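Local coordinates for protein GphF Dehydratase 1 (Archangium violaceum, PDB 6MBF) that probably catalyses dehydration of a polyketide intermediate in gephyronic acid biosynthesis and may also rearrange the resulting olefin, at residues 52-57 with 121-126; 94-99 with 105-110; 111-114 with 118-121. One frame throughout, in Å; residues are numbered along the deposited sequence.

Contact 1 of 3, residues 52-57 with 121-126; sequences VTYLEM and TRHATG
H123 NE2 pairs with S108 OG in a hydrogen bond beyond this contact, ND1 binds the backbone oxygen of S83, and the CB of the same histidine touches Y54 OH at 3.7 Å. The two bonds fix the imidazole's rotation, while T121 O lies over one face of the ring, near its rim. Y54 runs past H123 obliquely, meeting its CB with the phenol end, and CZ comes to 3.8 Å from that CB. Nearer the helix, the methyl of A124 nestles against the root of the tyrosine, with its CB 3.6 Å from Y54 CG. With CG anti to the carbonyl carbon (chi1 -50°), the phenol reaches out from the helix to span both residues. The strand can offer two successive side chains to one ring because H123 and A124 form a classic beta bulge, both facing I106 of the neighbouring strand. Strand and helix belong to a hot-dog fold, in which the sheet wraps round the long helix 52-65. Alanine suits the position by letting that helix come close, the CA atoms of Y54 and A124 being 6.5 Å apart. Tyrosine supplies a long, flat ring whose hydroxyl end reaches H123, and it also rests on I106 and L85.

Contact 2 of 3, residues 94-99 with 105-110; sequences RLRLRS and EIHSAE
R98 holds E105 side-on, both donors converging on a single oxygen: E105 OE1 lies 2.8 Å from R98 NE and 2.7 Å from R98 NH2. The oxygen sits in the guanidinium plane, but both nitrogens approach from the same face of the carboxylate; the two planes stand 58° apart. An extended chain from CG to NE carries the arginine alongside the glutamate. Two residues back along the strand, at the next hydrogen-bonded pair, R96 lies beside H107 and sets its NH2 over a face of the imidazole, 3.4 Å from H107 CG. At the edge of the R96 guanidinium, in its plane, a water accepts from R96 NE at 2.9 Å, lies 2.8 Å from H107 ND1 and donates to E105 O.

These neighbours are set in register by an antiparallel hairpin. R94-A109, R96-H107 and R98-E105 are hydrogen-bonded pairs, and they place their side chains on one face. L95-S108 and L97-I106 are non-hydrogen-bonded pairs on the other, where L97 CD1 packs 3.9 Å from I106 CG1 and M57 and A61 of helix 52-65 cover the leucines and isoleucine. Leucine and isoleucine suit the face under that helix, while R96, R98 and E105 suit the opposite face, where each finds a partner. Further out, R122 takes E105 OE2, E117 pairs with R96 NH1, and W120 makes a cation-pi contact with R96. Replacing R98 with an alanine would probably leave E105 OE1 without either of its donors and its carboxylate freer to turn about R122. With E105 shared between two arginines, its negative charge is likely to be stabilised, whereas a guanidinium nitrogen over the imidazole would tend to disfavour a second proton, and with it a positive charge, on H107.

Contact 3 of 3, residues 111-114 with 118-121; sequences PERS and SAWT
S114 and W120 meet where the connection between strands 103-109 and 121-131 of the hot-dog sheet doubles back on itself, its second limb passing through a short 3-10 turn. Two places pack closely, the indole against S114 and the A119 methyl against the backbone of R113. W120 NE1 donates to S114 O at 3.1 Å, a bent bond with an angle of 135° at the hydrogen, the donor standing above the carbonyl plane, 49° out of it. The benzo edge follows alongside, its CZ2 3.9 Å from S114 CB. Tryptophan suits this place because one ring supplies both a donor for the loop's backbone and a broad apolar surface for the sheet: it packs on R94, H107 and A109 and takes part in a cation-pi contact with R96. Serine, being small, lets its own backbone oxygen come up to the ring edge.

Looser by contrast is the exposed side chain of R113, whose charge finds D116 only through a long, weak ion pair, while S118 OG hydrogen-bonds to the same aspartate. A bend at chi3 (48°) folds the arginine back so that its guanidinium lies flat over A119. Alanine suits the place, its single methyl fitting under the centre of that face, 3.7 Å from A119 CB to R113 CZ. In the close-packed part, the same methyl abuts the backbone, A119 CB being 3.2 Å from R113 O.

In the fold
After several early strands the chain enters helix 52-65, whose first turns pack against the later strand 121-131; contact 1 closes that loop of 63 intervening residues. Contact 2 is nested inside it, a hairpin of strands 93-100 and 103-109 closed over five residues. Contact 3 follows in series, closing a loop of three residues on the way to strand 121-131, and it shares T121 with contact 1, so that both end on the same piece of chain. There S108 O probably accepts from T121 N, 2.9 Å away, beginning the pairing of strands 103-109 and 121-131. Together the three tie the helix, the hairpin and the loop that leads from it to strand 121-131 into one hot-dog unit.

Contact 1 of 3, residues 52-57 with 121-126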
ATOM      1  N   VAL A  52       2.636   0.208  -0.315  1.00 15.05           N
ATOM      2  CA  VAL A  52       1.507  -0.272   0.475  1.00 12.64           C
ATOM      3  C   VAL A  52       1.972  -1.130   1.645  1.00 14.84           C
ATOM      4  O   VAL A  52       1.253  -1.249   2.641  1.00 16.73           O
ATOM      5  CB  VAL A  52       0.483  -1.044  -0.396  1.00 14.98           C
ATOM      6  CG1 VAL A  52      -0.316  -0.084  -1.273  1.00 13.02           C
ATOM      7  CG2 VAL A  52       1.166  -2.142  -1.234  1.00 14.46           C
ATOM      8  N   THR A  53       3.161  -1.736   1.536  1.00 15.32           N
ATOM      9  CA  THR A  53       3.770  -2.451   2.650  1.00 15.10           C
ATOM     10  C   THR A  53       3.819  -1.580   3.899  1.00 14.98           C
ATOM     11  O   THR A  53       3.482  -2.036   4.999  1.00 15.16           O
ATOM     12  CB  THR A  53       5.181  -2.895   2.258  1.00 13.15           C
ATOM     13  OG1 THR A  53       5.117  -3.679   1.054  1.00 15.26           O
ATOM     14  CG2 THR A  53       5.832  -3.706   3.379  1.00 15.78           C
ATOM     15  N   TYR A  54       4.209  -0.314   3.734  1.00 13.10           N
ATOM     16  CA  TYR A  54       4.341   0.589   4.875  1.00 18.40           C
ATOM     17  C   TYR A  54       2.978   0.962   5.439  1.00 15.63           C
ATOM     18  O   TYR A  54       2.823   1.098   6.659  1.00 15.10           O
ATOM     19  CB  TYR A  54       5.107   1.847   4.455  1.00 13.48           C
ATOM     20  CG  TYR A  54       6.387   1.526   3.723  1.00 14.59           C
ATOM     21  CD1 TYR A  54       7.290   0.608   4.246  1.00 16.72           C
ATOM     22  CD2 TYR A  54       6.683   2.115   2.496  1.00 14.31           C
ATOM     23  CE1 TYR A  54       8.463   0.292   3.576  1.00 15.50           C
ATOM     24  CE2 TYR A  54       7.858   1.805   1.814  1.00 14.59           C
ATOM     25  CZ  TYR A  54       8.743   0.895   2.360  1.00 14.27           C
ATOM     26  OH  TYR A  54       9.909   0.580   1.689  1.00 18.11           O
ATOM     27  N   LEU A  55       1.980   1.141   4.574  1.00 12.54           N
ATOM     28  CA  LEU A  55       0.639   1.439   5.069  1.00 15.12           C
ATOM     29  C   LEU A  55       0.098   0.281   5.901  1.00 13.08           C
ATOM     30  O   LEU A  55      -0.502   0.497   6.964  1.00 14.68           O
ATOM     31  CB  LEU A  55      -0.291   1.746   3.895  1.00 14.37           C
ATOM     32  CG  LEU A  55       0.068   2.975   3.051  1.00 16.21           C
ATOM     33  CD1 LEU A  55      -0.946   3.172   1.931  1.00 16.70           C
ATOM     34  CD2 LEU A  55       0.124   4.208   3.943  1.00 15.50           C
ATOM     35  N   GLU A  56       0.318  -0.959   5.444  1.00 13.66           N
ATOM     36  CA  GLU A  56      -0.132  -2.118   6.211  1.00 13.64           C
ATOM     37  C   GLU A  56       0.589  -2.204   7.553  1.00 14.05           C
ATOM     38  O   GLU A  56      -0.037  -2.452   8.589  1.00 13.88           O
ATOM     39  CB  GLU A  56       0.068  -3.414   5.413  1.00 16.18           C
ATOM     40  CG  GLU A  56      -0.029  -4.697   6.272  1.00 15.09           C
ATOM     41  CD  GLU A  56      -1.399  -4.920   6.922  1.00 16.60           C
ATOM     42  OE1 GLU A  56      -2.391  -4.225   6.593  1.00 18.22           O
ATOM     43  OE2 GLU A  56      -1.485  -5.820   7.781  1.00 15.45           O
ATOM     44  N   MET A  57       1.909  -2.012   7.552  1.00 16.67           N
ATOM     45  CA  MET A  57       2.649  -2.045   8.809  1.00 14.36           C
ATOM     46  C   MET A  57       2.105  -1.015   9.793  1.00 15.98           C
ATOM     47  O   MET A  57       1.962  -1.299  10.988  1.00 15.23           O
ATOM     48  CB  MET A  57       4.129  -1.816   8.539  1.00 15.19           C
ATOM     49  CG  MET A  57       4.784  -2.988   7.805  1.00 13.75           C
ATOM     50  SD  MET A  57       6.473  -2.636   7.282  1.00 16.35           S
ATOM     51  CE  MET A  57       7.325  -2.618   8.861  1.00 19.05           C
ATOM     52  N   THR A 121      18.086   2.585   7.316  1.00 20.76           N
ATOM     53  CA  THR A 121      17.601   3.516   6.306  1.00 18.54           C
ATOM     54  C   THR A 121      16.118   3.776   6.539  1.00 19.00           C
ATOM     55  O   THR A 121      15.330   2.830   6.627  1.00 21.57           O
ATOM     56  CB  THR A 121      17.812   2.957   4.898  1.00 22.77           C
ATOM     57  OG1 THR A 121      19.217   2.771   4.655  1.00 30.40           O
ATOM     58  CG2 THR A 121      17.215   3.890   3.845  1.00 21.05           C
ATOM     59  N   ARG A 122      15.747   5.051   6.621  1.00 19.59           N
ATOM     60  CA  ARG A 122      14.352   5.439   6.834  1.00 16.06           C
ATOM     61  C   ARG A 122      13.567   5.311   5.534  1.00 17.22           C
ATOM     62  O   ARG A 122      13.928   5.928   4.523  1.00 23.14           O
ATOM     63  CB  ARG A 122      14.266   6.873   7.359  1.00 18.99           C
ATOM     64  CG  ARG A 122      12.837   7.407   7.411  1.00 20.35           C
ATOM     65  CD  ARG A 122      12.784   8.878   7.867  1.00 24.19           C
ATOM     66  NE  ARG A 122      13.028   9.029   9.295  1.00 33.41           N
ATOM     67  CZ  ARG A 122      14.033   9.727   9.817  1.00 56.24           C
ATOM     68  NH1 ARG A 122      14.896  10.355   9.029  1.00 33.18           N
ATOM     69  NH2 ARG A 122      14.172   9.804  11.134  1.00 31.74           N
ATOM     70  N   HIS A 123      12.483   4.534   5.559  1.00 16.05           N
ATOM     71  CA  HIS A 123      11.654   4.338   4.374  1.00 15.39           C
ATOM     72  C   HIS A 123      10.315   5.045   4.429  1.00 20.17           C
ATOM     73  O   HIS A 123       9.875   5.577   3.406  1.00 19.50           O
ATOM     74  CB  HIS A 123      11.421   2.842   4.130  1.00 14.44           C
ATOM     75  CG  HIS A 123      12.684   2.093   3.881  1.00 15.34           C
ATOM     76  ND1 HIS A 123      13.476   2.331   2.778  1.00 16.98           N
ATOM     77  CD2 HIS A 123      13.326   1.156   4.614  1.00 17.45           C
ATOM     78  CE1 HIS A 123      14.548   1.561   2.840  1.00 18.97           C
ATOM     79  NE2 HIS A 123      14.475   0.831   3.939  1.00 16.89           N
ATOM     80  N   ALA A 124       9.653   5.086   5.586  1.00 15.79           N
ATOM     81  CA  ALA A 124       8.325   5.693   5.639  1.00 15.27           C
ATOM     82  C   ALA A 124       8.029   6.155   7.057  1.00 18.16           C
ATOM     83  O   ALA A 124       8.465   5.536   8.030  1.00 17.89           O
ATOM     84  CB  ALA A 124       7.230   4.724   5.173  1.00 19.75           C
ATOM     85  N   THR A 125       7.274   7.247   7.153  1.00 16.98           N
ATOM     86  CA  THR A 125       6.885   7.836   8.432  1.00 15.71           C
ATOM     87  C   THR A 125       5.460   8.368   8.344  1.00 23.68           C
ATOM     88  O   THR A 125       4.947   8.656   7.258  1.00 18.06           O
ATOM     89  CB  THR A 125       7.811   8.985   8.837  1.00 16.74           C
ATOM     90  OG1 THR A 125       7.710  10.032   7.862  1.00 16.81           O
ATOM     91  CG2 THR A 125       9.267   8.519   8.914  1.00 17.95           C
ATOM     92  N   GLY A 126       4.836   8.527   9.507  1.00 17.20           N
ATOM     93  CA  GLY A 126       3.500   9.097   9.565  1.00 14.53           C
ATOM     94  C   GLY A 126       2.964   9.036  10.981  1.00 15.74           C
ATOM     95  O   GLY A 126       3.727   8.891  11.941  1.00 17.75           O
TER

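Contact 2 of 3, residues 94-99 with 105-110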
ATOM      1  N   ARG A  94      16.376  -6.706   7.648  1.00 18.00           N
ATOM      2  CA  ARG A  94      15.702  -6.383   8.900  1.00 22.52           C
ATOM      3  C   ARG A  94      14.739  -5.223   8.679  1.00 20.53           C
ATOM      4  O   ARG A  94      15.094  -4.234   8.038  1.00 21.85           O
ATOM      5  CB  ARG A  94      16.718  -6.002   9.975  1.00 22.34           C
ATOM      6  CG  ARG A  94      17.746  -7.072  10.295  1.00 42.72           C
ATOM      7  CD  ARG A  94      17.093  -8.368  10.741  1.00 51.50           C
ATOM      8  NE  ARG A  94      16.094  -8.142  11.779  1.00 52.09           N
ATOM      9  CZ  ARG A  94      16.363  -8.087  13.079  1.00 57.80           C
ATOM     10  NH1 ARG A  94      17.608  -8.240  13.508  1.00 45.89           N
ATOM     11  NH2 ARG A  94      15.384  -7.876  13.949  1.00 60.65           N
ATOM     12  N   LEU A  95      13.524  -5.351   9.208  1.00 19.14           N
ATOM     13  CA  LEU A  95      12.515  -4.299   9.175  1.00 20.77           C
ATOM     14  C   LEU A  95      12.193  -3.870  10.596  1.00 22.21           C
ATOM     15  O   LEU A  95      12.153  -4.700  11.509  1.00 24.94           O
ATOM     16  CB  LEU A  95      11.225  -4.763   8.505  1.00 33.69           C
ATOM     17  CG  LEU A  95      11.079  -4.734   6.992  1.00 28.33           C
ATOM     18  CD1 LEU A  95       9.608  -4.914   6.662  1.00 16.94           C
ATOM     19  CD2 LEU A  95      11.610  -3.440   6.410  1.00 27.73           C
ATOM     20  N   ARG A  96      11.942  -2.575  10.777  1.00 18.54           N
ATOM     21  CA  ARG A  96      11.672  -2.034  12.102  1.00 19.12           C
ATOM     22  C   ARG A  96      10.617  -0.950  11.994  1.00 20.40           C
ATOM     23  O   ARG A  96      10.736  -0.059  11.152  1.00 19.68           O
ATOM     24  CB  ARG A  96      12.948  -1.461  12.728  1.00 19.60           C
ATOM     25  CG  ARG A  96      12.774  -0.837  14.107  1.00 24.34           C
ATOM     26  CD  ARG A  96      14.080  -0.201  14.588  1.00 23.80           C
ATOM     27  NE  ARG A  96      14.362   1.058  13.898  1.00 19.90           N
ATOM     28  CZ  ARG A  96      15.527   1.700  13.940  1.00 22.93           C
ATOM     29  NH1 ARG A  96      16.542   1.204  14.641  1.00 28.99           N
ATOM     30  NH2 ARG A  96      15.681   2.834  13.278  1.00 22.91           N
ATOM     31  N   LEU A  97       9.586  -1.033  12.830  1.00 18.73           N
ATOM     32  CA  LEU A  97       8.657   0.072  13.025  1.00 14.94           C
ATOM     33  C   LEU A  97       8.800   0.528  14.468  1.00 17.12           C
ATOM     34  O   LEU A  97       8.618  -0.270  15.393  1.00 20.08           O
ATOM     35  CB  LEU A  97       7.213  -0.331  12.716  1.00 20.62           C
ATOM     36  CG  LEU A  97       6.170   0.800  12.779  1.00 15.71           C
ATOM     37  CD1 LEU A  97       4.992   0.502  11.832  1.00 16.90           C
ATOM     38  CD2 LEU A  97       5.634   1.063  14.203  1.00 15.49           C
ATOM     39  N   ARG A  98       9.124   1.799  14.654  1.00 18.00           N
ATOM     40  CA  ARG A  98       9.220   2.382  15.979  1.00 17.62           C
ATOM     41  C   ARG A  98       8.178   3.483  16.108  1.00 23.77           C
ATOM     42  O   ARG A  98       7.823   4.145  15.130  1.00 19.97           O
ATOM     43  CB  ARG A  98      10.631   2.925  16.252  1.00 17.62           C
ATOM     44  CG  ARG A  98      11.018   4.143  15.450  1.00 25.50           C
ATOM     45  CD  ARG A  98      12.490   4.487  15.652  1.00 24.70           C
ATOM     46  NE  ARG A  98      12.827   5.787  15.074  1.00 29.95           N
ATOM     47  CZ  ARG A  98      14.072   6.227  14.934  1.00 42.41           C
ATOM     48  NH1 ARG A  98      15.082   5.465  15.325  1.00 30.06           N
ATOM     49  NH2 ARG A  98      14.307   7.419  14.400  1.00 47.02           N
ATOM     50  N   SER A  99       7.690   3.670  17.325  1.00 19.06           N
ATOM     51  CA  SER A  99       6.589   4.584  17.568  1.00 16.95           C
ATOM     52  C   SER A  99       6.802   5.281  18.900  1.00 23.25           C
ATOM     53  O   SER A  99       7.287   4.670  19.856  1.00 25.29           O
ATOM     54  CB  SER A  99       5.247   3.841  17.581  1.00 22.31           C
ATOM     55  OG  SER A  99       4.171   4.737  17.783  1.00 36.05           O
ATOM     56  N   GLU A 105       7.797   5.421  12.563  1.00 15.31           N
ATOM     57  CA  GLU A 105       8.829   5.415  11.537  1.00 16.90           C
ATOM     58  C   GLU A 105       9.149   3.976  11.166  1.00 17.36           C
ATOM     59  O   GLU A 105       9.175   3.093  12.029  1.00 18.59           O
ATOM     60  CB  GLU A 105      10.119   6.100  11.997  1.00 17.57           C
ATOM     61  CG  GLU A 105      10.004   7.559  12.353  1.00 21.14           C
ATOM     62  CD  GLU A 105      11.360   8.129  12.718  1.00 32.51           C
ATOM     63  OE1 GLU A 105      11.728   8.066  13.906  1.00 37.58           O
ATOM     64  OE2 GLU A 105      12.071   8.601  11.806  1.00 30.71           O
ATOM     65  N   ILE A 106       9.413   3.746   9.885  1.00 18.15           N
ATOM     66  CA  ILE A 106       9.776   2.431   9.381  1.00 15.34           C
ATOM     67  C   ILE A 106      11.163   2.522   8.763  1.00 17.55           C
ATOM     68  O   ILE A 106      11.409   3.371   7.894  1.00 18.53           O
ATOM     69  CB  ILE A 106       8.737   1.911   8.371  1.00 17.20           C
ATOM     70  CG1 ILE A 106       7.373   1.778   9.063  1.00 15.28           C
ATOM     71  CG2 ILE A 106       9.195   0.588   7.754  1.00 18.26           C
ATOM     72  CD1 ILE A 106       6.254   1.247   8.140  1.00 17.83           C
ATOM     73  N   HIS A 107      12.067   1.663   9.232  1.00 19.20           N
ATOM     74  CA  HIS A 107      13.452   1.599   8.783  1.00 20.40           C
ATOM     75  C   HIS A 107      13.799   0.167   8.398  1.00 14.50           C
ATOM     76  O   HIS A 107      13.159  -0.791   8.844  1.00 17.77           O
ATOM     77  CB  HIS A 107      14.445   2.036   9.873  1.00 16.29           C
ATOM     78  CG  HIS A 107      14.438   3.500  10.186  1.00 19.38           C
ATOM     79  ND1 HIS A 107      13.431   4.109  10.907  1.00 17.93           N
ATOM     80  CD2 HIS A 107      15.350   4.466   9.924  1.00 21.92           C
ATOM     81  CE1 HIS A 107      13.713   5.392  11.055  1.00 21.20           C
ATOM     82  NE2 HIS A 107      14.872   5.635  10.469  1.00 20.75           N
ATOM     83  N   SER A 108      14.845   0.020   7.587  1.00 18.02           N
ATOM     84  CA  SER A 108      15.409  -1.290   7.290  1.00 14.12           C
ATOM     85  C   SER A 108      16.909  -1.270   7.532  1.00 17.76           C
ATOM     86  O   SER A 108      17.544  -0.211   7.561  1.00 19.65           O
ATOM     87  CB  SER A 108      15.145  -1.733   5.841  1.00 15.68           C
ATOM     88  OG  SER A 108      15.942  -0.991   4.929  1.00 19.64           O
ATOM     89  N   ALA A 109      17.477  -2.469   7.654  1.00 17.86           N
ATOM     90  CA  ALA A 109      18.915  -2.613   7.824  1.00 19.91           C
ATOM     91  C   ALA A 109      19.366  -3.967   7.293  1.00 24.07           C
ATOM     92  O   ALA A 109      18.598  -4.932   7.272  1.00 20.47           O
ATOM     93  CB  ALA A 109      19.316  -2.469   9.296  1.00 20.94           C
ATOM     94  N   GLU A 110      20.621  -4.030   6.864  1.00 19.79           N
ATOM     95  CA  GLU A 110      21.241  -5.326   6.633  1.00 25.96           C
ATOM     96  C   GLU A 110      21.315  -6.073   7.960  1.00 30.05           C
ATOM     97  O   GLU A 110      21.707  -5.481   8.976  1.00 29.58           O
ATOM     98  CB  GLU A 110      22.640  -5.167   6.038  1.00 26.02           C
ATOM     99  CG  GLU A 110      22.649  -4.618   4.623  1.00 29.26           C
ATOM    100  CD  GLU A 110      24.050  -4.382   4.097  1.00 60.38           C
ATOM    101  OE1 GLU A 110      25.010  -4.483   4.892  1.00 55.91           O
ATOM    102  OE2 GLU A 110      24.190  -4.095   2.888  1.00 75.49           O
TER
HETATM  103  O   HOH W   1      12.096   2.465  12.672  1.00 21.82           O

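Contact 3 of 3, residues 111-114 with 118-121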
ATOM      1  N   PRO A 111      20.920  -7.345   8.006  1.00 20.91           N
ATOM      2  CA  PRO A 111      20.938  -8.070   9.288  1.00 24.13           C
ATOM      3  C   PRO A 111      22.298  -8.087   9.965  1.00 43.45           C
ATOM      4  O   PRO A 111      22.363  -8.113  11.200  1.00 48.15           O
ATOM      5  CB  PRO A 111      20.488  -9.481   8.892  1.00 29.08           C
ATOM      6  CG  PRO A 111      19.642  -9.269   7.682  1.00 35.29           C
ATOM      7  CD  PRO A 111      20.276  -8.125   6.934  1.00 23.86           C
ATOM      8  N   GLU A 112      23.387  -8.064   9.197  1.00 33.65           N
ATOM      9  CA  GLU A 112      24.718  -8.088   9.790  1.00 45.65           C
ATOM     10  C   GLU A 112      25.069  -6.775  10.474  1.00 55.47           C
ATOM     11  O   GLU A 112      25.977  -6.749  11.312  1.00 56.03           O
ATOM     12  CB  GLU A 112      25.769  -8.407   8.725  1.00 42.61           C
ATOM     13  CG  GLU A 112      25.668  -9.810   8.130  1.00 57.12           C
ATOM     14  CD  GLU A 112      24.591  -9.936   7.062  1.00 63.07           C
ATOM     15  OE1 GLU A 112      24.456 -11.037   6.488  1.00 56.18           O
ATOM     16  OE2 GLU A 112      23.881  -8.939   6.793  1.00 45.58           O
ATOM     17  N   ARG A 113      24.374  -5.689  10.138  1.00 38.17           N
ATOM     18  CA  ARG A 113      24.680  -4.372  10.680  1.00 34.67           C
ATOM     19  C   ARG A 113      23.531  -3.797  11.497  1.00 37.21           C
ATOM     20  O   ARG A 113      23.527  -2.595  11.785  1.00 45.41           O
ATOM     21  CB  ARG A 113      25.034  -3.402   9.556  1.00 45.17           C
ATOM     22  CG  ARG A 113      26.012  -3.925   8.529  1.00 43.20           C
ATOM     23  CD  ARG A 113      26.425  -2.777   7.638  1.00 52.17           C
ATOM     24  NE  ARG A 113      26.787  -1.617   8.448  1.00 63.94           N
ATOM     25  CZ  ARG A 113      26.704  -0.356   8.037  1.00 68.13           C
ATOM     26  NH1 ARG A 113      26.264  -0.081   6.815  1.00 66.96           N
ATOM     27  NH2 ARG A 113      27.054   0.632   8.850  1.00 66.20           N
ATOM     28  N   SER A 114      22.559  -4.622  11.885  1.00 35.58           N
ATOM     29  CA  SER A 114      21.315  -4.112  12.453  1.00 26.40           C
ATOM     30  C   SER A 114      21.449  -3.639  13.898  1.00 40.86           C
ATOM     31  O   SER A 114      20.466  -3.147  14.463  1.00 38.08           O
ATOM     32  CB  SER A 114      20.224  -5.181  12.361  1.00 33.38           C
ATOM     33  OG  SER A 114      20.530  -6.297  13.174  1.00 44.33           O
ATOM     34  N   SER A 118      23.217   3.723  12.970  1.00 47.34           N
ATOM     35  CA  SER A 118      23.432   4.464  11.732  1.00 29.01           C
ATOM     36  C   SER A 118      23.321   3.589  10.490  1.00 33.78           C
ATOM     37  O   SER A 118      23.405   4.111   9.373  1.00 42.23           O
ATOM     38  CB  SER A 118      24.803   5.147  11.752  1.00 48.45           C
ATOM     39  OG  SER A 118      25.843   4.204  11.570  1.00 45.94           O
ATOM     40  N   ALA A 119      23.139   2.281  10.649  1.00 36.98           N
ATOM     41  CA  ALA A 119      22.975   1.388   9.512  1.00 50.59           C
ATOM     42  C   ALA A 119      21.522   1.254   9.066  1.00 37.89           C
ATOM     43  O   ALA A 119      21.244   0.477   8.149  1.00 28.81           O
ATOM     44  CB  ALA A 119      23.540   0.002   9.842  1.00 46.15           C
ATOM     45  N   TRP A 120      20.599   1.991   9.674  1.00 28.73           N
ATOM     46  CA  TRP A 120      19.181   1.876   9.360  1.00 21.37           C
ATOM     47  C   TRP A 120      18.765   2.975   8.391  1.00 29.25           C
ATOM     48  O   TRP A 120      19.045   4.155   8.624  1.00 32.90           O
ATOM     49  CB  TRP A 120      18.338   1.948  10.630  1.00 21.51           C
ATOM     50  CG  TRP A 120      18.464   0.756  11.520  1.00 28.88           C
ATOM     51  CD1 TRP A 120      19.400   0.556  12.496  1.00 31.89           C
ATOM     52  CD2 TRP A 120      17.619  -0.400  11.533  1.00 22.27           C
ATOM     53  NE1 TRP A 120      19.193  -0.652  13.110  1.00 29.71           N
ATOM     54  CE2 TRP A 120      18.104  -1.260  12.542  1.00 24.54           C
ATOM     55  CE3 TRP A 120      16.498  -0.796  10.790  1.00 17.27           C
ATOM     56  CZ2 TRP A 120      17.508  -2.491  12.830  1.00 24.94           C
ATOM     57  CZ3 TRP A 120      15.905  -2.017  11.078  1.00 18.41           C
ATOM     58  CH2 TRP A 120      16.411  -2.851  12.090  1.00 24.34           C
ATOM     59  N   THR A 121      18.086   2.585   7.316  1.00 20.76           N
ATOM     60  CA  THR A 121      17.601   3.516   6.306  1.00 18.54           C
ATOM     61  C   THR A 121      16.118   3.776   6.539  1.00 19.00           C
ATOM     62  O   THR A 121      15.330   2.830   6.627  1.00 21.57           O
ATOM     63  CB  THR A 121      17.812   2.957   4.898  1.00 22.77           C
ATOM     64  OG1 THR A 121      19.217   2.771   4.655  1.00 30.40           O
ATOM     65  CG2 THR A 121      17.215   3.890   3.845  1.00 21.05           C
TER